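Long-range contacts in DegV family protein (Corynebacterium glutamicum, PDB 3EGL), which binds long-chain fatty acids such as palmitate and may play a role in lipid transport or fatty acid metabolism: residues A[7-13]-A[25-31]; A[44-50]-A[76-82]; A[142-148]-A[249-255]; A[208-214]-A[236-242]. Where two conformers were deposited one is given. Residue numbers count along the deposited sequence, not the author numbering.

Contact 1: residues A[7-13]-A[25-31]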
# COMPACT_ATOMS: atom_id res chain seq x y z
N ARG A 7 -7.31 12.13 -13.29
CA ARG A 7 -6.80 12.50 -11.99
C ARG A 7 -6.72 11.27 -11.10
O ARG A 7 -7.66 10.47 -11.08
CB ARG A 7 -7.67 13.57 -11.33
CG ARG A 7 -7.77 14.89 -12.10
CD ARG A 7 -7.81 16.00 -11.08
NE ARG A 7 -6.59 16.73 -11.20
CZ ARG A 7 -5.72 17.01 -10.24
NH1 ARG A 7 -5.91 16.66 -9.00
NH2 ARG A 7 -4.65 17.69 -10.58
N VAL A 8 -5.61 11.14 -10.36
CA VAL A 8 -5.38 9.98 -9.52
C VAL A 8 -5.50 10.31 -8.03
O VAL A 8 -4.98 11.33 -7.56
CB VAL A 8 -4.01 9.35 -9.82
CG1 VAL A 8 -3.73 8.12 -8.90
CG2 VAL A 8 -3.93 8.95 -11.31
N ILE A 9 -6.20 9.45 -7.31
CA ILE A 9 -6.47 9.63 -5.88
C ILE A 9 -6.14 8.34 -5.17
O ILE A 9 -6.55 7.26 -5.62
CB ILE A 9 -7.96 9.93 -5.59
CG1 ILE A 9 -8.45 11.11 -6.45
CG2 ILE A 9 -8.18 10.29 -4.10
CD1 ILE A 9 -9.92 11.62 -6.08
N VAL A 10 -5.42 8.46 -4.05
CA VAL A 10 -5.16 7.34 -3.15
C VAL A 10 -5.52 7.81 -1.74
O VAL A 10 -5.83 8.97 -1.53
CB VAL A 10 -3.64 6.87 -3.13
CG1 VAL A 10 -3.17 6.47 -4.48
CG2 VAL A 10 -2.72 7.97 -2.59
N ASP A 11 -5.44 6.89 -0.78
CA ASP A 11 -5.58 7.26 0.60
C ASP A 11 -4.17 7.22 1.23
O ASP A 11 -3.18 6.89 0.53
CB ASP A 11 -6.62 6.39 1.30
CG ASP A 11 -6.27 4.89 1.30
OD1 ASP A 11 -5.29 4.54 2.00
OD2 ASP A 11 -7.00 4.06 0.66
N SER A 12 -4.07 7.58 2.51
CA SER A 12 -2.77 7.71 3.16
C SER A 12 -2.06 6.35 3.30
O SER A 12 -0.83 6.30 3.35
CB SER A 12 -2.91 8.40 4.52
OG SER A 12 -3.67 7.53 5.34
N SER A 13 -2.83 5.26 3.36
CA SER A 13 -2.23 3.94 3.43
C SER A 13 -1.29 3.60 2.25
O SER A 13 -0.47 2.68 2.39
CB SER A 13 -3.26 2.81 3.60
OG SER A 13 -3.99 2.64 2.40
N ASP A 25 0.99 15.30 -8.68
CA ASP A 25 -0.41 15.72 -8.64
C ASP A 25 -1.38 14.56 -8.31
O ASP A 25 -2.50 14.42 -8.87
CB ASP A 25 -0.76 16.38 -9.96
CG ASP A 25 -1.91 17.33 -9.84
OD1 ASP A 25 -2.40 17.61 -8.73
OD2 ASP A 25 -2.36 17.84 -10.88
N ILE A 26 -0.92 13.70 -7.41
CA ILE A 26 -1.76 12.64 -6.90
C ILE A 26 -2.44 13.19 -5.64
O ILE A 26 -1.77 13.71 -4.75
CB ILE A 26 -0.91 11.39 -6.57
CG1 ILE A 26 -0.32 10.82 -7.87
CG2 ILE A 26 -1.73 10.32 -5.82
CD1 ILE A 26 0.67 9.69 -7.66
N THR A 27 -3.77 13.05 -5.57
CA THR A 27 -4.51 13.50 -4.42
C THR A 27 -4.44 12.40 -3.35
O THR A 27 -4.71 11.21 -3.63
CB THR A 27 -5.99 13.79 -4.79
OG1 THR A 27 -6.03 14.71 -5.89
CG2 THR A 27 -6.77 14.40 -3.63
N VAL A 28 -4.06 12.81 -2.13
CA VAL A 28 -4.03 11.89 -0.98
C VAL A 28 -5.19 12.18 0.02
O VAL A 28 -5.33 13.29 0.50
CB VAL A 28 -2.63 11.93 -0.30
CG1 VAL A 28 -2.55 10.95 0.90
CG2 VAL A 28 -1.51 11.65 -1.36
N ILE A 29 -6.04 11.19 0.31
CA ILE A 29 -7.04 11.37 1.39
C ILE A 29 -6.61 10.59 2.59
O ILE A 29 -6.38 9.38 2.49
CB ILE A 29 -8.46 10.83 1.02
CG1 ILE A 29 -8.78 11.11 -0.42
CG2 ILE A 29 -9.55 11.47 1.93
CD1 ILE A 29 -9.93 10.29 -0.86
N ASN A 30 -6.54 11.24 3.74
CA ASN A 30 -6.12 10.57 4.97
C ASN A 30 -7.15 9.65 5.63
O ASN A 30 -8.28 10.08 5.90
CB ASN A 30 -5.65 11.61 6.00
CG ASN A 30 -4.38 12.31 5.57
OD1 ASN A 30 -3.63 11.82 4.72
ND2 ASN A 30 -4.13 13.49 6.12
N LEU A 31 -6.75 8.42 5.93
CA LEU A 31 -7.53 7.54 6.83
C LEU A 31 -7.56 8.15 8.26
O LEU A 31 -6.81 9.08 8.53
CB LEU A 31 -6.93 6.14 6.87
CG LEU A 31 -6.78 5.47 5.51
CD1 LEU A 31 -5.98 4.12 5.55
CD2 LEU A 31 -8.17 5.32 4.92
O HOH W 1 -5.22 13.82 -8.31
O HOH W 2 -3.31 12.72 -10.78
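Strands 7-11 and 26-29 run parallel, their axes 4.6 Å apart at the closest and 27° from aligned, as the two strands of a beta-alpha-beta unit whose connecting helix is 18-23. Strand 26-29 gives its amides to the carbonyls of strand 7-11 and takes amides in return: Thr27 N to Val8 O, Val10 N to Thr27 O and Ile29 N to Val10 O, each 2.9 Å. Ile9, Thr27 and Ile29 look toward helix 47-60, with Ile9 CG2 3.7 Å from Ile29 CD1; Val8, Val10 and Ile26 meet helix 104-116 on the other face. Beta-branched residues suit the extended backbone, and the apolar ones fill the space between sheet and helices. At the N-terminal end Asp25, closing the preceding helix in a Schellman motif, forms a salt bridge with Arg7, though the modelled separation is implausibly short. At the far end the chain turns at Ser12, whose hydroxyl also bonds Asp244 and accepts a hydrogen bond from Leu31 N, with 3.3 Å from N to OG.

Contact 2: residues A[44-50]-A[76-82]. With PLM (palmitic acid), chain D.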
# COMPACT_ATOMS: atom_id res chain seq x y z
N GLY A 44 -11.74 3.52 8.47
CA GLY A 44 -11.71 3.73 7.03
C GLY A 44 -12.41 5.02 6.61
O GLY A 44 -12.94 5.75 7.45
N LEU A 45 -12.36 5.33 5.32
CA LEU A 45 -13.03 6.51 4.81
C LEU A 45 -14.50 6.21 4.60
O LEU A 45 -14.83 5.13 4.11
CB LEU A 45 -12.44 6.91 3.49
CG LEU A 45 -11.00 7.40 3.60
CD1 LEU A 45 -10.36 7.53 2.21
CD2 LEU A 45 -10.93 8.72 4.41
N SER A 46 -15.36 7.17 4.96
CA SER A 46 -16.79 7.00 4.80
C SER A 46 -17.18 7.33 3.36
O SER A 46 -16.46 8.03 2.70
CB SER A 46 -17.55 7.93 5.77
OG SER A 46 -17.47 9.27 5.29
N SER A 47 -18.34 6.90 2.91
CA SER A 47 -18.69 7.14 1.52
C SER A 47 -18.99 8.65 1.30
O SER A 47 -18.75 9.21 0.22
CB SER A 47 -19.86 6.25 1.10
OG SER A 47 -20.96 6.54 1.92
N LEU A 48 -19.46 9.30 2.35
CA LEU A 48 -19.67 10.73 2.29
C LEU A 48 -18.36 11.54 2.01
O LEU A 48 -18.37 12.48 1.22
CB LEU A 48 -20.33 11.16 3.59
CG LEU A 48 -21.08 12.47 3.62
CD1 LEU A 48 -22.36 12.30 2.80
CD2 LEU A 48 -21.39 12.89 5.10
N GLU A 49 -17.25 11.14 2.62
CA GLU A 49 -16.01 11.86 2.47
C GLU A 49 -15.47 11.54 1.10
O GLU A 49 -14.77 12.36 0.53
CB GLU A 49 -14.92 11.42 3.47
CG GLU A 49 -15.26 11.46 4.92
CD GLU A 49 -14.11 10.79 5.71
OE1 GLU A 49 -14.21 9.59 6.10
OE2 GLU A 49 -13.05 11.47 5.85
N LEU A 50 -15.73 10.33 0.61
CA LEU A 50 -15.24 9.98 -0.71
C LEU A 50 -16.05 10.69 -1.80
O LEU A 50 -15.47 11.16 -2.80
CB LEU A 50 -15.18 8.46 -0.91
CG LEU A 50 -14.04 7.80 -0.13
CD1 LEU A 50 -14.23 6.29 -0.06
CD2 LEU A 50 -12.69 8.16 -0.79
N SER A 76 -9.97 -3.13 5.28
CA SER A 76 -10.64 -1.86 5.57
C SER A 76 -12.01 -1.76 4.89
O SER A 76 -12.24 -2.36 3.82
CB SER A 76 -9.76 -0.71 5.09
OG SER A 76 -10.38 0.54 5.41
N SER A 77 -12.91 -0.98 5.48
CA SER A 77 -14.22 -0.71 4.88
C SER A 77 -14.10 0.34 3.76
O SER A 77 -15.08 0.69 3.12
CB SER A 77 -15.17 -0.21 5.95
OG SER A 77 -14.72 1.04 6.53
N THR A 78 -12.90 0.82 3.48
CA THR A 78 -12.74 1.92 2.53
C THR A 78 -13.22 1.64 1.12
O THR A 78 -13.96 2.45 0.55
CB THR A 78 -11.28 2.44 2.54
OG1 THR A 78 -11.04 3.01 3.83
CG2 THR A 78 -11.07 3.54 1.52
N TRP A 79 -12.81 0.53 0.55
CA TRP A 79 -13.24 0.15 -0.79
C TRP A 79 -14.77 0.10 -0.95
O TRP A 79 -15.35 0.54 -1.97
CB TRP A 79 -12.69 -1.24 -1.11
CG TRP A 79 -13.21 -1.79 -2.42
CD1 TRP A 79 -12.75 -1.46 -3.66
CD2 TRP A 79 -14.29 -2.71 -2.62
NE1 TRP A 79 -13.44 -2.16 -4.62
CE2 TRP A 79 -14.41 -2.92 -4.02
CE3 TRP A 79 -15.16 -3.39 -1.77
CZ2 TRP A 79 -15.34 -3.79 -4.57
CZ3 TRP A 79 -16.10 -4.25 -2.31
CH2 TRP A 79 -16.18 -4.44 -3.71
N SER A 80 -15.43 -0.44 0.05
CA SER A 80 -16.87 -0.54 0.05
C SER A 80 -17.50 0.87 0.05
O SER A 80 -18.54 1.12 -0.61
CB SER A 80 -17.30 -1.34 1.28
OG SER A 80 -18.70 -1.62 1.22
N ALA A 81 -16.87 1.80 0.78
CA ALA A 81 -17.32 3.20 0.79
C ALA A 81 -17.04 3.85 -0.57
O ALA A 81 -17.84 4.62 -1.07
CB ALA A 81 -16.67 3.99 1.91
N ALA A 82 -15.92 3.49 -1.17
CA ALA A 82 -15.49 4.06 -2.45
C ALA A 82 -16.46 3.70 -3.59
O ALA A 82 -16.77 4.54 -4.45
CB ALA A 82 -14.10 3.58 -2.77
C1 PLM D . -9.13 1.24 8.83
O1 PLM D . -9.84 0.61 8.02
O2 PLM D . -9.46 1.24 10.02
C2 PLM D . -7.88 1.96 8.42
C3 PLM D . -6.87 0.93 7.92
C4 PLM D . -6.15 0.14 8.98
C5 PLM D . -5.59 -1.08 8.26
C6 PLM D . -4.68 -1.91 9.14
C7 PLM D . -4.22 -3.12 8.35
C8 PLM D . -2.99 -3.82 8.94
C9 PLM D . -1.72 -3.00 8.65
CA PLM D . -0.45 -3.86 8.68
CB PLM D . 0.82 -3.03 8.87
CC PLM D . 1.13 -1.98 7.79
CD PLM D . 2.00 -2.58 6.70
CE PLM D . 2.86 -1.54 5.99
CF PLM D . 2.40 -1.35 4.54
CG PLM D . 3.17 -2.19 3.53
O HOH W 3 -13.83 1.71 9.38
O HOH W 4 -15.82 3.15 5.60
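Two helix starts meet here at the carboxylate end of the fatty-acid site in this alpha/beta fold of the DegV family. Ser76 comes first. Its OG donates to palmitate O1 at 2.7 Å and accepts from Thr78 N at 3.2 Å, so one small hydroxyl both holds the ligand head, which Thr42 also binds, and caps the turn leading into helix 78-86. Ser77 reaches the other segment through water: its OG lies 3.1 Å from the water on Gly44 N and 2.6 Å from the one on Leu45 O. Thr78 then makes the direct polar link, OG1 accepting from Leu45 N at 3.1 Å while donating to Ser76 OG at 3.0 Å. A side chain on Gly44 would collide with the hydroxyls of Ser76, Ser77 and Thr78, so glycine suits the close approach. Ala81 points at the start of helix 47-60, and its methyl is small enough to let the backbones come close, with Ser47 CA and Ala81 CA 4.2 Å apart. That helix opens with a capping box of Ser46 and Glu49. Finally, Leu50 lies over both alanines, its CD1 3.9 Å from Ala81 CB and 3.8 Å from Ala82 CB.

Contact 3: residues A[142-148]-A[249-255]. With PLM (palmitic acid), chain D.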
# COMPACT_ATOMS: atom_id res chain seq x y z
N TYR A 142 7.88 -6.85 8.20
CA TYR A 142 8.59 -7.29 9.38
C TYR A 142 7.97 -6.57 10.55
O TYR A 142 7.86 -5.32 10.57
CB TYR A 142 10.08 -6.91 9.32
CG TYR A 142 10.78 -7.02 10.68
CD1 TYR A 142 11.10 -8.28 11.23
CD2 TYR A 142 11.09 -5.88 11.43
CE1 TYR A 142 11.73 -8.39 12.48
CE2 TYR A 142 11.72 -5.98 12.70
CZ TYR A 142 12.03 -7.25 13.20
OH TYR A 142 12.64 -7.36 14.41
N LEU A 143 7.57 -7.38 11.54
CA LEU A 143 7.05 -6.87 12.79
C LEU A 143 8.07 -7.07 13.87
O LEU A 143 8.56 -8.17 14.11
CB LEU A 143 5.70 -7.55 13.14
CG LEU A 143 4.72 -7.33 11.98
CD1 LEU A 143 3.50 -8.22 12.09
CD2 LEU A 143 4.32 -5.87 11.85
N HIS A 144 8.39 -5.99 14.54
CA HIS A 144 9.42 -6.02 15.53
C HIS A 144 8.85 -6.57 16.84
O HIS A 144 9.58 -7.11 17.66
CB HIS A 144 9.95 -4.63 15.71
CG HIS A 144 11.11 -4.55 16.64
ND1 HIS A 144 12.26 -5.30 16.46
CD2 HIS A 144 11.31 -3.80 17.74
CE1 HIS A 144 13.12 -5.00 17.41
NE2 HIS A 144 12.57 -4.10 18.20
N ARG A 145 7.54 -6.40 17.01
CA ARG A 145 6.75 -7.11 18.00
C ARG A 145 5.32 -7.40 17.44
O ARG A 145 4.88 -6.78 16.48
CB ARG A 145 6.68 -6.31 19.31
CG ARG A 145 5.76 -5.09 19.27
CD ARG A 145 5.66 -4.45 20.67
NE ARG A 145 4.88 -3.19 20.65
CZ ARG A 145 5.14 -2.13 21.42
NH1 ARG A 145 6.15 -2.17 22.30
NH2 ARG A 145 4.39 -1.04 21.34
N ILE A 146 4.59 -8.31 18.04
CA ILE A 146 3.31 -8.65 17.43
C ILE A 146 2.08 -8.11 18.16
O ILE A 146 0.97 -8.36 17.73
CB ILE A 146 3.16 -10.17 17.29
CG1 ILE A 146 3.35 -10.80 18.66
CG2 ILE A 146 4.17 -10.72 16.30
CD1 ILE A 146 2.39 -11.81 18.91
N ASP A 147 2.31 -7.39 19.25
CA ASP A 147 1.22 -6.86 20.06
C ASP A 147 0.13 -6.14 19.19
O ASP A 147 -1.04 -6.52 19.20
CB ASP A 147 1.75 -5.94 21.17
CG ASP A 147 2.93 -6.56 22.01
OD1 ASP A 147 3.73 -7.42 21.55
OD2 ASP A 147 3.06 -6.13 23.18
N GLU A 148 0.53 -5.13 18.42
CA GLU A 148 -0.42 -4.32 17.65
C GLU A 148 -1.07 -5.04 16.47
O GLU A 148 -2.26 -4.89 16.26
CB GLU A 148 0.25 -3.03 17.16
CG GLU A 148 0.58 -2.06 18.26
CD GLU A 148 1.91 -2.35 18.96
OE1 GLU A 148 2.53 -3.44 18.78
OE2 GLU A 148 2.34 -1.44 19.72
N VAL A 249 -0.39 2.40 13.74
CA VAL A 249 -1.23 1.96 14.84
C VAL A 249 -1.30 0.41 14.90
O VAL A 249 -1.26 -0.18 15.99
CB VAL A 249 -2.66 2.50 14.73
CG1 VAL A 249 -3.54 1.83 15.78
CG2 VAL A 249 -2.70 4.06 14.81
N HIS A 250 -1.38 -0.26 13.74
CA HIS A 250 -1.57 -1.69 13.72
C HIS A 250 -0.31 -2.50 13.49
O HIS A 250 -0.30 -3.70 13.75
CB HIS A 250 -2.63 -2.06 12.69
CG HIS A 250 -3.97 -1.42 12.94
ND1 HIS A 250 -4.72 -1.67 14.07
CD2 HIS A 250 -4.69 -0.55 12.19
CE1 HIS A 250 -5.85 -0.98 14.01
NE2 HIS A 250 -5.84 -0.27 12.89
N SER A 251 0.75 -1.86 12.98
CA SER A 251 2.03 -2.55 12.85
C SER A 251 2.86 -2.47 14.13
O SER A 251 3.64 -3.34 14.39
CB SER A 251 2.86 -1.96 11.71
OG SER A 251 3.23 -0.60 11.98
N GLY A 252 2.69 -1.41 14.91
CA GLY A 252 3.53 -1.18 16.07
C GLY A 252 4.85 -0.55 15.69
O GLY A 252 5.17 -0.48 14.51
N PRO A 253 5.63 -0.08 16.69
CA PRO A 253 6.94 0.49 16.42
C PRO A 253 7.97 -0.58 15.99
O PRO A 253 7.80 -1.76 16.31
CB PRO A 253 7.36 1.15 17.77
CG PRO A 253 6.43 0.63 18.80
CD PRO A 253 5.28 -0.10 18.13
N GLY A 254 8.98 -0.16 15.23
CA GLY A 254 10.05 -1.04 14.78
C GLY A 254 9.74 -1.79 13.50
O GLY A 254 10.57 -2.54 13.00
N ALA A 255 8.53 -1.59 12.97
CA ALA A 255 8.08 -2.29 11.77
C ALA A 255 8.76 -1.75 10.53
O ALA A 255 8.95 -0.54 10.41
CB ALA A 255 6.57 -2.21 11.61
C1 PLM D . -9.13 1.24 8.83
O1 PLM D . -9.84 0.61 8.02
O2 PLM D . -9.46 1.24 10.02
C2 PLM D . -7.88 1.96 8.42
C3 PLM D . -6.87 0.93 7.92
C4 PLM D . -6.15 0.14 8.98
C5 PLM D . -5.59 -1.08 8.26
C6 PLM D . -4.68 -1.91 9.14
C7 PLM D . -4.22 -3.12 8.35
C8 PLM D . -2.99 -3.82 8.94
C9 PLM D . -1.72 -3.00 8.65
CA PLM D . -0.45 -3.86 8.68
CB PLM D . 0.82 -3.03 8.87
CC PLM D . 1.13 -1.98 7.79
CD PLM D . 2.00 -2.58 6.70
CE PLM D . 2.86 -1.54 5.99
CF PLM D . 2.40 -1.35 4.54
CG PLM D . 3.17 -2.19 3.53
O HOH W 5 6.43 -3.69 14.99
O HOH W 6 2.49 -5.80 15.71
O HOH W 7 -3.90 -2.92 16.65
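No direct hydrogen bond joins 142-148 to 249-255, although main-chain polar groups from both face each other; water makes the links instead. One water accepts from His144 N and donates to Ser251 O and Pro253 O, a second donates to Arg145 O and Ser251 O, and a third donates to Glu148 O and lies 3.0 Å from His250 ND1. Helix 245-251 ends at Gly252, where positive phi and the nearness of Glu148 suit a residue without a side chain, and a type II turn runs on to Ala255. Gly254, also with positive phi, lets His144 close in, CB of His144 being 3.5 Å from Gly254 O; with Ala255 it forms a G1 bulge opposite Asn215. Within 142-148, Arg145 NH2 and Glu148 OE2 make a salt bridge of 2.6 Å, and the guanidinium lays one face against Pro253 CD. Inward, Leu143 CD2 packs 4.3 Å from Ala255 CB. On the palmitate side His250 CD2 comes within 3.3 Å of PLM C6 and Ser251 CB within 3.7 Å of PLM CB, while His250 NE2 bonds Thr42, which is hydrogen-bonded to the palmitate. Water thus satisfies carbonyls left over where the helix ends, while His250 and Ser251 border the palmitate chain.

Contact 4: residues A[208-214]-A[236-242]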
# COMPACT_ATOMS: atom_id res chain seq x y z
N VAL A 208 14.26 -5.22 -9.82
CA VAL A 208 13.05 -5.06 -9.07
C VAL A 208 12.94 -3.59 -8.71
O VAL A 208 13.94 -2.91 -8.52
CB VAL A 208 13.15 -5.85 -7.75
CG1 VAL A 208 11.80 -5.88 -7.02
CG2 VAL A 208 13.65 -7.27 -8.00
N PHE A 209 11.73 -3.09 -8.56
CA PHE A 209 11.59 -1.80 -7.91
C PHE A 209 11.14 -1.98 -6.44
O PHE A 209 10.17 -2.67 -6.19
CB PHE A 209 10.66 -0.90 -8.71
CG PHE A 209 10.17 0.30 -7.95
CD1 PHE A 209 10.89 1.49 -7.95
CD2 PHE A 209 8.98 0.25 -7.23
CE1 PHE A 209 10.43 2.61 -7.26
CE2 PHE A 209 8.52 1.36 -6.52
CZ PHE A 209 9.26 2.55 -6.54
N ILE A 210 11.83 -1.34 -5.50
CA ILE A 210 11.56 -1.55 -4.08
C ILE A 210 11.32 -0.29 -3.26
O ILE A 210 12.11 0.66 -3.27
CB ILE A 210 12.77 -2.26 -3.37
CG1 ILE A 210 13.09 -3.60 -4.01
CG2 ILE A 210 12.47 -2.47 -1.87
CD1 ILE A 210 12.16 -4.72 -3.56
N ALA A 211 10.27 -0.34 -2.46
CA ALA A 211 9.99 0.75 -1.54
C ALA A 211 10.05 0.18 -0.12
O ALA A 211 9.30 -0.75 0.24
CB ALA A 211 8.64 1.37 -1.84
N ILE A 212 10.95 0.73 0.68
CA ILE A 212 11.08 0.22 2.02
C ILE A 212 10.43 1.19 2.96
O ILE A 212 10.79 2.37 2.97
CB ILE A 212 12.54 -0.00 2.40
CG1 ILE A 212 13.07 -1.21 1.63
CG2 ILE A 212 12.68 -0.25 3.93
CD1 ILE A 212 14.59 -1.19 1.46
N GLY A 213 9.47 0.68 3.73
CA GLY A 213 8.72 1.48 4.68
C GLY A 213 9.19 1.22 6.09
O GLY A 213 9.60 0.10 6.43
N GLN A 214 9.13 2.25 6.92
CA GLN A 214 9.52 2.05 8.32
C GLN A 214 8.63 2.84 9.26
O GLN A 214 8.17 3.94 8.95
CB GLN A 214 11.00 2.40 8.56
CG GLN A 214 11.37 3.84 8.29
CD GLN A 214 10.96 4.79 9.43
OE1 GLN A 214 10.57 5.92 9.17
NE2 GLN A 214 11.01 4.31 10.69
N SER A 236 18.32 -2.68 -9.87
CA SER A 236 17.10 -2.55 -9.06
C SER A 236 17.06 -1.17 -8.41
O SER A 236 18.10 -0.60 -8.14
CB SER A 236 17.06 -3.63 -7.99
OG SER A 236 16.76 -4.89 -8.55
N SER A 237 15.89 -0.59 -8.18
CA SER A 237 15.91 0.73 -7.54
C SER A 237 15.24 0.73 -6.19
O SER A 237 14.37 -0.10 -5.93
CB SER A 237 15.33 1.83 -8.44
OG SER A 237 14.16 1.39 -9.07
N PHE A 238 15.68 1.64 -5.33
CA PHE A 238 15.26 1.62 -3.94
C PHE A 238 14.76 2.96 -3.48
O PHE A 238 15.42 3.96 -3.60
CB PHE A 238 16.37 1.10 -3.03
CG PHE A 238 16.80 -0.31 -3.37
CD1 PHE A 238 16.39 -1.39 -2.57
CD2 PHE A 238 17.61 -0.56 -4.49
CE1 PHE A 238 16.78 -2.70 -2.89
CE2 PHE A 238 18.00 -1.86 -4.83
CZ PHE A 238 17.59 -2.93 -4.04
N MSE A 239 13.58 2.94 -2.90
CA MSE A 239 12.96 4.13 -2.41
C MSE A 239 12.64 3.95 -0.90
O MSE A 239 12.32 2.86 -0.45
CB MSE A 239 11.72 4.30 -3.26
CG MSE A 239 10.85 5.39 -2.86
SE MSE A 239 9.40 5.46 -4.05
CE MSE A 239 8.78 7.15 -3.40
N SER A 240 12.76 5.01 -0.12
CA SER A 240 12.39 4.98 1.29
C SER A 240 11.05 5.64 1.50
O SER A 240 10.82 6.69 0.94
CB SER A 240 13.39 5.79 2.10
OG SER A 240 14.61 5.10 2.15
N VAL A 241 10.17 5.05 2.32
CA VAL A 241 8.92 5.71 2.71
C VAL A 241 8.67 5.52 4.19
O VAL A 241 9.26 4.66 4.85
CB VAL A 241 7.69 5.25 1.87
CG1 VAL A 241 7.85 5.59 0.42
CG2 VAL A 241 7.40 3.75 2.04
N ASP A 242 7.83 6.38 4.72
CA ASP A 242 7.36 6.25 6.08
C ASP A 242 6.06 5.53 6.00
O ASP A 242 5.23 5.83 5.12
CB ASP A 242 7.09 7.62 6.66
CG ASP A 242 8.34 8.40 6.87
OD1 ASP A 242 9.39 7.80 7.22
OD2 ASP A 242 8.28 9.63 6.72
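Seven hydrogen bonds join these segments, six of them between backbone atoms. The shortest is Met239 N to Ile210 O, 2.7 Å; Ile212 N to Met239 O and Val241 N to Ile212 O follow at 2.8 Å. The seventh comes before the strands begin, where Ser236 OG accepts from Val208 N at 2.8 Å; this hydroxyl also bonds Pro233 O, and so ties the incoming loop to the strand edge. The bonding fades toward Gln214 N, 3.2 Å from Val241 O. On one face lie Phe209, Ala211, Met239 and Val241. Met239, present as selenomethionine, brings its SE to the edge of the Phe209 ring, 3.8 Å from CZ, a Met-aromatic contact, and Ala211, Met239 and Val241 pack on Met104 of helix 104-116. Small Ala211 and Gly213 suit the positions beside the bulkier Met239 and Val241. The opposite face carries Ile210, Ile212 and Phe238; Ile210 CB lies 3.8 Å from Phe238 CD1, and Ile212 and Phe238 are covered by Leu228 of helix 224-231. Strand 237-242 is outermost in its six-stranded sheet, whereas 209-215 is flanked on its other side by antiparallel 255-261. Parallel neighbours joined through a helix that covers one face make this a classic beta-alpha-beta unit.

Contacts 1 and 4 are both parallel strand pairs of beta-alpha-beta units, one in each of the two sheets; regular backbone bonds and apolar packing dominate, with aromatic rings in contact 4, and helix 104-116 touches both. Contacts 2 and 3 instead join loops and helix ends around the palmitate: contact 2 has one direct hydrogen bond between its segments, two water bridges and Ser76 on the carboxylate, whereas contact 3 has only waters as hydrogen-bonding links and sets His250 and Ser251 beside the ligand chain. Contact 1 touches contact 2 through Leu31 and Ile29; contact 4 meets contact 3 at Gln214 and Ala255. All are partly buried, but contact 4 includes an outermost strand, whereas strand 7-11 lies inside its sheet.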